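Side-chain contact in xylooligosaccharide oxidase (Myceliophthora thermophila, PDB 5L6G), which oxidises the C1 hydroxyl of xylooligosaccharides and related sugars to lactones with a bicovalently bound FAD, reducing molecular oxygen to hydrogen peroxide: residues A[462-465]-A[466-469]. Sequence-based numbering, arbitrary orientation.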
loop_
_atom_site.group_PDB
_atom_site.type_symbol
_atom_site.label_atom_id
_atom_site.label_comp_id
_atom_site.label_asym_id
_atom_site.label_seq_id
_atom_site.Cartn_x
_atom_site.Cartn_y
_atom_site.Cartn_z
ATOM N N GLN A 462 0.195 10.713 -11.801
ATOM C CA GLN A 462 -0.958 10.029 -12.401
ATOM C C GLN A 462 -0.508 9.018 -13.444
ATOM O O GLN A 462 -1.040 7.899 -13.505
ATOM C CB GLN A 462 -1.862 11.027 -13.086
ATOM C CG GLN A 462 -2.644 11.879 -12.142
ATOM C CD GLN A 462 -3.269 13.010 -12.881
ATOM O OE1 GLN A 462 -4.301 12.851 -13.490
ATOM N NE2 GLN A 462 -2.594 14.141 -12.895
ATOM N N GLU A 463 0.463 9.430 -14.261
ATOM C CA GLU A 463 0.941 8.595 -15.355
ATOM C C GLU A 463 1.637 7.348 -14.841
ATOM O O GLU A 463 1.321 6.241 -15.280
ATOM C CB GLU A 463 1.832 9.380 -16.310
ATOM C CG GLU A 463 1.005 10.388 -17.099
ATOM C CD GLU A 463 1.745 11.118 -18.205
ATOM O OE1 GLU A 463 2.979 10.967 -18.332
ATOM O OE2 GLU A 463 1.059 11.865 -18.954
ATOM N N VAL A 464 2.544 7.533 -13.892
ATOM C CA VAL A 464 3.336 6.419 -13.389
ATOM C C VAL A 464 2.567 5.513 -12.438
ATOM O O VAL A 464 2.846 4.304 -12.374
ATOM C CB VAL A 464 4.670 6.870 -12.754
ATOM C CG1 VAL A 464 5.535 7.595 -13.775
ATOM C CG2 VAL A 464 4.454 7.702 -11.489
ATOM N N TYR A 465 1.625 6.079 -11.683
ATOM C CA TYR A 465 0.826 5.286 -10.756
ATOM C C TYR A 465 -0.217 4.427 -11.440
ATOM O O TYR A 465 -0.483 3.325 -10.980
ATOM C CB TYR A 465 0.090 6.179 -9.752
ATOM C CG TYR A 465 0.922 6.872 -8.697
ATOM C CD1 TYR A 465 2.105 6.328 -8.192
ATOM C CD2 TYR A 465 0.482 8.081 -8.159
ATOM C CE1 TYR A 465 2.843 6.994 -7.204
ATOM C CE2 TYR A 465 1.200 8.734 -7.171
ATOM C CZ TYR A 465 2.376 8.196 -6.698
ATOM O OH TYR A 465 3.068 8.882 -5.726
ATOM N N TYR A 466 -0.807 4.931 -12.531
ATOM C CA TYR A 466 -1.954 4.298 -13.168
ATOM C C TYR A 466 -1.769 3.878 -14.629
ATOM O O TYR A 466 -2.588 3.093 -15.159
ATOM C CB TYR A 466 -3.160 5.203 -13.026
ATOM C CG TYR A 466 -3.416 5.609 -11.603
ATOM C CD1 TYR A 466 -3.731 4.669 -10.643
ATOM C CD2 TYR A 466 -3.300 6.940 -11.213
ATOM C CE1 TYR A 466 -3.975 5.039 -9.334
ATOM C CE2 TYR A 466 -3.542 7.322 -9.909
ATOM C CZ TYR A 466 -3.864 6.373 -8.967
ATOM O OH TYR A 466 -4.100 6.762 -7.671
ATOM N N ARG A 467 -0.703 4.382 -15.264
ATOM C CA ARG A 467 -0.291 3.985 -16.606
ATOM C C ARG A 467 -1.477 3.847 -17.565
ATOM O O ARG A 467 -2.174 4.823 -17.817
ATOM C CB ARG A 467 0.581 2.713 -16.531
ATOM C CG ARG A 467 1.977 2.937 -15.950
ATOM C CD ARG A 467 2.797 3.827 -16.884
ATOM N NE ARG A 467 4.228 3.887 -16.558
ATOM C CZ ARG A 467 5.027 4.928 -16.816
ATOM N NH1 ARG A 467 4.543 6.039 -17.380
ATOM N NH2 ARG A 467 6.320 4.873 -16.499
ATOM N N GLN A 468 -1.717 2.645 -18.088
ATOM C CA GLN A 468 -2.683 2.466 -19.149
ATOM C C GLN A 468 -4.130 2.690 -18.687
ATOM O O GLN A 468 -5.022 2.822 -19.505
ATOM C CB GLN A 468 -2.558 1.052 -19.744
ATOM C CG GLN A 468 -3.142 -0.050 -18.860
ATOM C CD GLN A 468 -2.203 -0.525 -17.762
ATOM O OE1 GLN A 468 -1.124 0.028 -17.563
ATOM N NE2 GLN A 468 -2.603 -1.584 -17.066
ATOM N N ASN A 469 -4.353 2.722 -17.380
ATOM C CA ASN A 469 -5.693 2.940 -16.841
ATOM C C ASN A 469 -6.012 4.395 -16.511
ATOM O O ASN A 469 -7.152 4.720 -16.135
ATOM C CB ASN A 469 -5.865 2.055 -15.626
ATOM C CG ASN A 469 -5.924 0.608 -16.004
ATOM O OD1 ASN A 469 -6.215 0.293 -17.154
ATOM N ND2 ASN A 469 -5.642 -0.276 -15.072
#
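Arg467 N donates to Glu463 O over 2.7 Å and Tyr466 N to Gln462 O over 3.1 Å, two i to i+4 bonds that close the last turn of helix 458-466. The chain then breaks away: Arg467 takes a positive phi of 42°, leaving helical geometry. Its long side chain nevertheless folds back along the helix. A bend at chi2 (-66°) brings Arg467 CD to 3.3 Å from Glu463 O. One face of the guanidinium lies over Val464, with Val464 CG1 3.9 Å from Arg467 NH2. Arginine suits the place because its methylenes pack along the turn while its guanidinium end serves Trp445: NE bonds to Trp445 O, and the ring adds a cation-pi contact. Glu463 is of opposite charge, but Glu463 OE1 stays 5.3 Å from Arg467 NH1, so any attraction is probably modest.

The two tyrosines, both buried, also pack together. Tyr465 CB covers one face of the Tyr466 ring, 3.8 Å from its centroid and 11° off the normal, a CH-pi contact. The Tyr465 hydroxyl is held by Gln490 OE1 and Asp453 N. The side chain of Tyr465 is about 7 Å from that of substrate-binding Tyr451.

Within the berberine-like C-terminal region, the chain here turns into helix 470-480. Tyr466 touches Ile449, Ala213 of helix 204-213 and Leu473 of helix 470-480; Trp445 belongs to edge strand 445-446 of the eight-stranded antiparallel sheet, and Val464 is backbone-bonded to Met447 just beyond it.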